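Conserved Archaeal protein from Sulfolobus acidocaldarius reduces the double bonds of geranylgeranyl chains, turning unsaturated archaeol phospholipids into saturated ones with the help of FAD. One contact in two of its structures: PDB 4OPG (chain A, 2.07 Å), residues Asn75-Tyr80 and Leu203-Asp208, and PDB 4OPC (chain B, 1.40 Å), residues Asn75-Tyr80 and Leu203-Asp208. Structure 2 is superposed on structure 1 by the backbone atoms of these residues (RMSD 0.11 Å); each is numbered along its deposited sequence.

Structure 1 (4OPG); sequences NGIKLY and LRIFID. It carries 1 engineered substitution outside these segments. With GRG (geranylgeranyl diphosphate), chain C.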
loop_
_atom_site.group_PDB
_atom_site.type_symbol
_atom_site.label_atom_id
_atom_site.label_comp_id
_atom_site.label_asym_id
_atom_site.label_seq_id
_atom_site.Cartn_x
_atom_site.Cartn_y
_atom_site.Cartn_z
ATOM N N ASN A 75 19.740 -2.426 -4.994
ATOM C CA ASN A 75 20.559 -1.250 -4.729
ATOM C C ASN A 75 20.064 -0.002 -5.450
ATOM O O ASN A 75 20.655 1.070 -5.319
ATOM C CB ASN A 75 22.015 -1.523 -5.114
ATOM C CG ASN A 75 22.676 -2.538 -4.207
ATOM O OD1 ASN A 75 22.441 -2.553 -2.998
ATOM N ND2 ASN A 75 23.504 -3.399 -4.786
ATOM N N GLY A 76 18.978 -0.133 -6.205
ATOM C CA GLY A 76 18.427 1.012 -6.905
ATOM C C GLY A 76 17.330 0.704 -7.903
ATOM O O GLY A 76 16.954 -0.452 -8.100
ATOM N N ILE A 77 16.818 1.756 -8.534
ATOM C CA ILE A 77 15.743 1.638 -9.512
ATOM C C ILE A 77 16.079 2.405 -10.788
ATOM O O ILE A 77 16.484 3.567 -10.736
ATOM C CB ILE A 77 14.403 2.166 -8.953
ATOM C CG1 ILE A 77 13.993 1.386 -7.702
ATOM C CG2 ILE A 77 13.308 2.087 -10.008
ATOM C CD1 ILE A 77 12.705 1.871 -7.082
ATOM N N LYS A 78 15.915 1.749 -11.933
ATOM C CA LYS A 78 16.074 2.416 -13.218
ATOM C C LYS A 78 14.710 2.771 -13.806
ATOM O O LYS A 78 13.867 1.898 -14.028
ATOM C CB LYS A 78 16.872 1.542 -14.189
ATOM C CG LYS A 78 18.334 1.378 -13.798
ATOM C CD LYS A 78 19.127 0.660 -14.878
ATOM C CE LYS A 78 20.599 0.566 -14.507
ATOM N NZ LYS A 78 21.402 -0.109 -15.567
ATOM N N LEU A 79 14.498 4.062 -14.042
ATOM C CA LEU A 79 13.226 4.564 -14.548
ATOM C C LEU A 79 13.325 4.909 -16.030
ATOM O O LEU A 79 14.121 5.760 -16.425
ATOM C CB LEU A 79 12.786 5.792 -13.747
ATOM C CG LEU A 79 11.417 6.385 -14.083
ATOM C CD1 LEU A 79 10.312 5.421 -13.694
ATOM C CD2 LEU A 79 11.228 7.729 -13.395
ATOM N N TYR A 80 12.511 4.248 -16.847
ATOM C CA TYR A 80 12.568 4.426 -18.295
ATOM C C TYR A 80 11.463 5.343 -18.810
ATOM O O TYR A 80 10.312 5.251 -18.382
ATOM C CB TYR A 80 12.481 3.072 -19.002
ATOM C CG TYR A 80 13.695 2.189 -18.812
ATOM C CD1 TYR A 80 14.625 2.031 -19.830
ATOM C CD2 TYR A 80 13.912 1.515 -17.617
ATOM C CE1 TYR A 80 15.737 1.226 -19.664
ATOM C CE2 TYR A 80 15.021 0.709 -17.440
ATOM C CZ TYR A 80 15.930 0.569 -18.468
ATOM O OH TYR A 80 17.036 -0.232 -18.300
ATOM N N LEU A 203 16.082 -2.565 -9.925
ATOM C CA LEU A 203 14.713 -2.700 -10.398
ATOM C C LEU A 203 14.510 -1.841 -11.641
ATOM O O LEU A 203 15.166 -0.813 -11.806
ATOM C CB LEU A 203 13.718 -2.299 -9.307
ATOM C CG LEU A 203 13.794 -3.061 -7.983
ATOM C CD1 LEU A 203 12.731 -2.558 -7.017
ATOM C CD2 LEU A 203 13.647 -4.556 -8.210
ATOM N N ARG A 204 13.607 -2.264 -12.517
ATOM C CA ARG A 204 13.307 -1.499 -13.721
ATOM C C ARG A 204 11.839 -1.097 -13.749
ATOM O O ARG A 204 10.954 -1.937 -13.593
ATOM C CB ARG A 204 13.656 -2.302 -14.976
ATOM C CG ARG A 204 15.084 -2.820 -15.009
ATOM C CD ARG A 204 15.352 -3.603 -16.281
ATOM N NE ARG A 204 16.591 -4.370 -16.199
ATOM C CZ ARG A 204 17.005 -5.221 -17.131
ATOM N NH1 ARG A 204 16.278 -5.418 -18.222
ATOM N NH2 ARG A 204 18.145 -5.876 -16.970
ATOM N N ILE A 205 11.587 0.194 -13.938
ATOM C CA ILE A 205 10.225 0.700 -14.044
ATOM C C ILE A 205 10.042 1.442 -15.362
ATOM O O ILE A 205 10.801 2.358 -15.682
ATOM C CB ILE A 205 9.870 1.627 -12.865
ATOM C CG1 ILE A 205 9.814 0.826 -11.561
ATOM C CG2 ILE A 205 8.539 2.321 -13.110
ATOM C CD1 ILE A 205 9.347 1.629 -10.366
ATOM N N PHE A 206 9.037 1.033 -16.129
ATOM C CA PHE A 206 8.787 1.616 -17.441
ATOM C C PHE A 206 7.506 2.441 -17.445
ATOM O O PHE A 206 6.415 1.912 -17.228
ATOM C CB PHE A 206 8.701 0.522 -18.507
ATOM C CG PHE A 206 9.880 -0.410 -18.519
ATOM C CD1 PHE A 206 11.007 -0.115 -19.267
ATOM C CD2 PHE A 206 9.856 -1.589 -17.789
ATOM C CE1 PHE A 206 12.091 -0.972 -19.281
ATOM C CE2 PHE A 206 10.937 -2.450 -17.800
ATOM C CZ PHE A 206 12.056 -2.141 -18.546
ATOM N N ILE A 207 7.639 3.738 -17.691
ATOM C CA ILE A 207 6.475 4.609 -17.783
ATOM C C ILE A 207 5.991 4.696 -19.226
ATOM O O ILE A 207 6.753 5.055 -20.118
ATOM C CB ILE A 207 6.780 6.024 -17.266
ATOM C CG1 ILE A 207 7.320 5.968 -15.837
ATOM C CG2 ILE A 207 5.532 6.885 -17.324
ATOM C CD1 ILE A 207 7.602 7.332 -15.242
ATOM N N ASP A 208 4.725 4.359 -19.446
ATOM C CA ASP A 208 4.135 4.414 -20.779
ATOM C C ASP A 208 2.615 4.361 -20.670
ATOM O O ASP A 208 2.050 3.346 -20.262
ATOM C CB ASP A 208 4.658 3.267 -21.651
ATOM C CG ASP A 208 4.424 3.501 -23.135
ATOM O OD1 ASP A 208 3.340 4.000 -23.504
ATOM O OD2 ASP A 208 5.331 3.187 -23.935
HETATM C C20 GRG C . 4.954 -2.841 -8.556
HETATM C C19 GRG C . 2.592 -2.146 -7.652
HETATM C C18 GRG C . 4.101 -2.119 -7.535
HETATM C C17 GRG C . 4.691 -1.459 -6.520
HETATM C C16 GRG C . 6.200 -1.435 -6.423
HETATM C C14 GRG C . 8.657 0.461 -6.500
HETATM C C13 GRG C . 8.107 -0.343 -5.342
HETATM C C15 GRG C . 6.625 -0.606 -5.234
HETATM C C12 GRG C . 8.929 -0.838 -4.398
HETATM C C11 GRG C . 10.419 -0.602 -4.469
HETATM C C9 GRG C . 10.995 -0.831 -3.091
HETATM C C8 GRG C . 12.495 -0.978 -3.184
HETATM C C10 GRG C . 13.127 -2.353 -3.219
HETATM C C7 GRG C . 13.249 0.137 -3.240
HETATM C C6 GRG C . 14.760 0.079 -3.330
HETATM C C5 GRG C . 15.292 1.233 -4.159
HETATM C C3 GRG C . 15.088 2.571 -3.476
HETATM C C4 GRG C . 15.175 3.835 -4.305
HETATM C C2 GRG C . 14.837 2.644 -2.151
HETATM C C1 GRG C . 14.621 3.968 -1.457
HETATM O O1 GRG C . 14.430 3.724 -0.085
HETATM P PA GRG C . 15.558 4.253 0.879
HETATM O O1A GRG C . 14.921 4.884 2.094
HETATM O O3A GRG C . 16.385 5.349 0.097
HETATM O O2A GRG C . 16.453 3.102 1.279
HETATM P PB GRG C . 17.754 5.963 0.591
HETATM O O1B GRG C . 17.647 7.468 0.570
HETATM O O2B GRG C . 18.037 5.496 1.999
HETATM O O3B GRG C . 18.871 5.528 -0.327
#
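Extended at chi2 (-178°), Ile207 sets its CD1 3.7 Å from Leu79 CD1, a methyl that also meets Ile205 CG2 at 3.6 Å. Lys78, with chi2 at -173°, runs straight out beyond CG on the other face of the sheet, where NZ forms a salt bridge with Asp199. Strands 70-80 and 202-206 are parallel neighbours inside a mixed sheet, flanked by strands 87-97 and 217-221. Backbone bonds such as Lys78 N to Leu203 O (2.7 Å) join them. On the face of Lys78, the Tyr80 ring lies beside that of Phe206, planes 32° apart and Phe206 CE1 over one of its faces. The face of Ile77 and Leu203 lines the lipid pocket: Ile77 CG1 is 3.8 Å from C5 of geranylgeranyl diphosphate, and a second copy of that ligand touches Ile207.

What differs
The backbones of the two parallel segments coincide within the error, judged by their CA atoms, and backbone hydrogen bonds such as Lys78(A) N to Leu203(A) O and Lys78(B) N to Leu203(B) O are common to both. The largest movement is in the lysine. Its chi2 goes from -173° in Lys78(A) to -83° in Lys78(B), the chain bends beyond CG, and the places of CD and NZ are left; the NZ atoms stand 3.1 Å apart after superposition. The stem does not follow: Lys78(A) CB lies 3.8 Å from Leu203(A) O, and Lys78(B) CB 3.8 Å from Leu203(B) O. The swing thus redirects the chain from CD outward, while Tyr80(A), Arg204(A) and their counterparts keep their places.

On the lipid-facing side the models differ at the end of one isoleucine. Chi2 is -178° in Ile207(A) and -58° in Ile207(B), leaving the CD1 atoms 2.1 Å apart after superposition. CG1 still packs on CD1 of Leu79(A) or Leu79(B), and the leucine holds its position.

The ligand is exchanged as well. Ile77(A), Leu203(A) and their counterparts stay in place, but geranylgeranyl diphosphate, which touches Ile77(A) and Leu203(A), is replaced by a two-chained phospholipid that touches Ile77(B), Leu79(B) and Ile207(B).

Structure 2 (4OPC); sequences NGIKLY and LRIFID. With PGT ((1S)-2-{[{[(2R)-2,3-dihydroxypropyl]oxy}(hydroxy)phosphoryl]oxy}-1-[(palmitoyloxy)methyl]ethyl stearate), chain D.
With chi2 at -58°, Ile207 turns CD1 to a point 3.8 Å from Leu79 CD1, and this leucine methyl rests on Ile205 CG2 at 3.5 Å too. Lys78 is bent at chi2 (-83°) on the other face of the sheet, where its NZ is hydrogen-bonded to Thr89 OG1. The backbones are linked by bonds such as Lys78 N to Leu203 O (2.8 Å). On the face of Lys78, the rings of Tyr80 and Phe206 lie side by side with planes 33° apart, and Phe206 CE1 sits over one face of the tyrosine. Across the sheet, the face of Ile77 and Leu79 borders the pocket of a bound phospholipid. Ile77 CD1 approaches its C12 to 3.6 Å, and Ile207 CD1 lies 3.7 Å from C18 farther along the same acyl chain.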
loop_
_atom_site.group_PDB
_atom_site.type_symbol
_atom_site.label_atom_id
_atom_site.label_comp_id
_atom_site.label_asym_id
_atom_site.label_seq_id
_atom_site.Cartn_x
_atom_site.Cartn_y
_atom_site.Cartn_z
ATOM N N ASN B 75 19.802 -2.422 -5.119
ATOM C CA ASN B 75 20.607 -1.231 -4.873
ATOM C C ASN B 75 20.035 0.037 -5.492
ATOM O O ASN B 75 20.555 1.128 -5.274
ATOM C CB ASN B 75 22.044 -1.445 -5.346
ATOM C CG ASN B 75 22.795 -2.412 -4.467
ATOM O OD1 ASN B 75 22.650 -2.393 -3.246
ATOM N ND2 ASN B 75 23.586 -3.282 -5.082
ATOM N N GLY B 76 18.958 -0.102 -6.258
ATOM C CA GLY B 76 18.323 1.064 -6.841
ATOM C C GLY B 76 17.273 0.740 -7.883
ATOM O O GLY B 76 16.900 -0.419 -8.065
ATOM N N ILE B 77 16.796 1.782 -8.553
ATOM C CA ILE B 77 15.766 1.659 -9.573
ATOM C C ILE B 77 16.188 2.400 -10.835
ATOM O O ILE B 77 16.736 3.499 -10.765
ATOM C CB ILE B 77 14.430 2.256 -9.088
ATOM C CG1 ILE B 77 13.913 1.486 -7.872
ATOM C CG2 ILE B 77 13.386 2.240 -10.205
ATOM C CD1 ILE B 77 12.612 2.031 -7.318
ATOM N N LYS B 78 15.960 1.781 -11.988
ATOM C CA LYS B 78 16.127 2.450 -13.272
ATOM C C LYS B 78 14.736 2.773 -13.800
ATOM O O LYS B 78 13.923 1.872 -14.008
ATOM C CB LYS B 78 16.871 1.542 -14.254
ATOM C CG LYS B 78 18.269 1.118 -13.811
ATOM C CD LYS B 78 19.318 2.153 -14.123
ATOM C CE LYS B 78 20.707 1.616 -13.807
ATOM N NZ LYS B 78 21.766 2.607 -14.144
ATOM N N LEU B 79 14.458 4.062 -13.995
ATOM C CA LEU B 79 13.162 4.526 -14.464
ATOM C C LEU B 79 13.265 4.929 -15.933
ATOM O O LEU B 79 14.061 5.807 -16.277
ATOM C CB LEU B 79 12.709 5.719 -13.617
ATOM C CG LEU B 79 11.397 6.369 -14.025
ATOM C CD1 LEU B 79 10.268 5.429 -13.695
ATOM C CD2 LEU B 79 11.215 7.702 -13.314
ATOM N N TYR B 80 12.469 4.295 -16.791
ATOM C CA TYR B 80 12.560 4.478 -18.235
ATOM C C TYR B 80 11.448 5.357 -18.790
ATOM O O TYR B 80 10.272 5.181 -18.467
ATOM C CB TYR B 80 12.465 3.124 -18.943
ATOM C CG TYR B 80 13.637 2.196 -18.749
ATOM C CD1 TYR B 80 13.867 1.578 -17.525
ATOM C CD2 TYR B 80 14.472 1.879 -19.798
ATOM C CE1 TYR B 80 14.933 0.722 -17.347
ATOM C CE2 TYR B 80 15.541 1.016 -19.632
ATOM C CZ TYR B 80 15.764 0.435 -18.405
ATOM O OH TYR B 80 16.832 -0.429 -18.244
ATOM N N LEU B 203 15.983 -2.609 -9.920
ATOM C CA LEU B 203 14.628 -2.742 -10.440
ATOM C C LEU B 203 14.479 -1.880 -11.685
ATOM O O LEU B 203 15.174 -0.871 -11.837
ATOM C CB LEU B 203 13.618 -2.256 -9.413
ATOM C CG LEU B 203 13.708 -2.889 -8.025
ATOM C CD1 LEU B 203 12.631 -2.288 -7.148
ATOM C CD2 LEU B 203 13.587 -4.413 -8.096
ATOM N N ARG B 204 13.576 -2.280 -12.576
ATOM C CA ARG B 204 13.255 -1.463 -13.740
ATOM C C ARG B 204 11.790 -1.087 -13.715
ATOM O O ARG B 204 10.924 -1.935 -13.532
ATOM C CB ARG B 204 13.573 -2.195 -15.043
ATOM C CG ARG B 204 14.997 -2.711 -15.134
ATOM C CD ARG B 204 15.193 -3.556 -16.382
ATOM N NE ARG B 204 16.401 -4.365 -16.278
ATOM C CZ ARG B 204 16.775 -5.274 -17.172
ATOM N NH1 ARG B 204 16.028 -5.503 -18.248
ATOM N NH2 ARG B 204 17.900 -5.958 -16.990
ATOM N N ILE B 205 11.522 0.199 -13.909
ATOM C CA ILE B 205 10.164 0.717 -14.001
ATOM C C ILE B 205 10.047 1.440 -15.334
ATOM O O ILE B 205 10.887 2.290 -15.660
ATOM C CB ILE B 205 9.853 1.680 -12.845
ATOM C CG1 ILE B 205 9.781 0.883 -11.539
ATOM C CG2 ILE B 205 8.534 2.415 -13.091
ATOM C CD1 ILE B 205 9.518 1.738 -10.307
ATOM N N PHE B 206 9.029 1.096 -16.117
ATOM C CA PHE B 206 8.842 1.648 -17.450
ATOM C C PHE B 206 7.560 2.452 -17.481
ATOM O O PHE B 206 6.462 1.901 -17.355
ATOM C CB PHE B 206 8.750 0.524 -18.483
ATOM C CG PHE B 206 9.927 -0.415 -18.491
ATOM C CD1 PHE B 206 11.022 -0.175 -19.300
ATOM C CD2 PHE B 206 9.914 -1.561 -17.712
ATOM C CE1 PHE B 206 12.094 -1.063 -19.322
ATOM C CE2 PHE B 206 10.982 -2.440 -17.733
ATOM C CZ PHE B 206 12.065 -2.188 -18.530
ATOM N N ILE B 207 7.697 3.760 -17.648
ATOM C CA ILE B 207 6.536 4.618 -17.768
ATOM C C ILE B 207 6.045 4.580 -19.209
ATOM O O ILE B 207 6.836 4.718 -20.140
ATOM C CB ILE B 207 6.891 6.060 -17.402
ATOM C CG1 ILE B 207 7.539 6.095 -16.023
ATOM C CG2 ILE B 207 5.644 6.929 -17.439
ATOM C CD1 ILE B 207 6.674 5.507 -14.926
ATOM N N ASP B 208 4.745 4.368 -19.400
ATOM C CA ASP B 208 4.171 4.387 -20.736
ATOM C C ASP B 208 2.646 4.431 -20.667
ATOM O O ASP B 208 2.004 3.459 -20.264
ATOM C CB ASP B 208 4.635 3.173 -21.551
ATOM C CG ASP B 208 4.346 3.320 -23.031
ATOM O OD1 ASP B 208 3.227 3.739 -23.400
ATOM O OD2 ASP B 208 5.232 3.021 -23.851
HETATM C C48 PGT D . 1.110 6.309 -11.319
HETATM C C47 PGT D . 0.285 5.992 -10.088
HETATM C C46 PGT D . 0.005 4.504 -10.042
HETATM C C45 PGT D . 1.315 3.743 -10.086
HETATM C C44 PGT D . 1.166 2.388 -9.426
HETATM C C43 PGT D . 1.128 1.299 -10.482
HETATM C C42 PGT D . 0.810 -0.015 -9.804
HETATM C C41 PGT D . 1.983 -0.376 -8.928
HETATM C C40 PGT D . 2.070 -1.873 -8.758
HETATM C C39 PGT D . 3.527 -2.212 -8.536
HETATM C C38 PGT D . 4.046 -1.450 -7.344
HETATM C C37 PGT D . 5.537 -1.663 -7.243
HETATM C C36 PGT D . 6.024 -0.985 -5.986
HETATM C C35 PGT D . 7.530 -0.869 -5.992
HETATM C C34 PGT D . 7.975 -0.236 -4.687
HETATM C C33 PGT D . 9.420 0.211 -4.750
HETATM C C32 PGT D . 10.114 -0.008 -3.419
HETATM C C31 PGT D . 9.808 1.092 -2.414
HETATM O O31 PGT D . 9.378 0.766 -1.323
HETATM O O2 PGT D . 9.998 2.464 -2.714
HETATM C C2 PGT D . 11.168 3.077 -2.204
HETATM C C1 PGT D . 11.041 3.497 -0.754
HETATM O O3P PGT D . 9.954 2.966 -0.022
HETATM P P PGT D . 8.865 3.973 0.538
HETATM O O1P PGT D . 8.649 4.971 -0.579
HETATM O O2P PGT D . 7.563 3.266 0.881
HETATM O O4P PGT D . 9.354 4.754 1.838
HETATM C C4 PGT D . 10.707 4.796 2.243
HETATM C C5 PGT D . 10.892 5.713 3.430
HETATM O O5 PGT D . 11.446 4.986 4.503
HETATM C C6 PGT D . 9.557 6.293 3.834
HETATM O O6 PGT D . 9.105 5.731 5.044
HETATM C C3 PGT D . 11.485 4.372 -2.931
HETATM O O3 PGT D . 11.820 4.187 -4.286
HETATM C C11 PGT D . 11.394 5.257 -5.097
HETATM O O11 PGT D . 11.567 6.401 -4.729
HETATM C C12 PGT D . 10.712 4.980 -6.421
HETATM C C13 PGT D . 10.767 6.201 -7.315
HETATM C C14 PGT D . 10.054 5.892 -8.615
HETATM C C15 PGT D . 8.638 6.424 -8.576
HETATM C C16 PGT D . 7.972 6.240 -9.924
HETATM C C17 PGT D . 7.364 7.558 -10.352
HETATM C C18 PGT D . 6.968 7.511 -11.812
HETATM C C19 PGT D . 6.650 8.911 -12.299
HETATM C C20 PGT D . 7.914 9.742 -12.410
HETATM C C21 PGT D . 8.071 10.242 -13.832
HETATM C C22 PGT D . 8.752 11.594 -13.847
HETATM C C23 PGT D . 8.359 12.322 -15.115
HETATM C C24 PGT D . 8.788 13.771 -15.042
HETATM C C25 PGT D . 7.602 14.669 -15.320
HETATM C C26 PGT D . 7.443 15.668 -14.193
#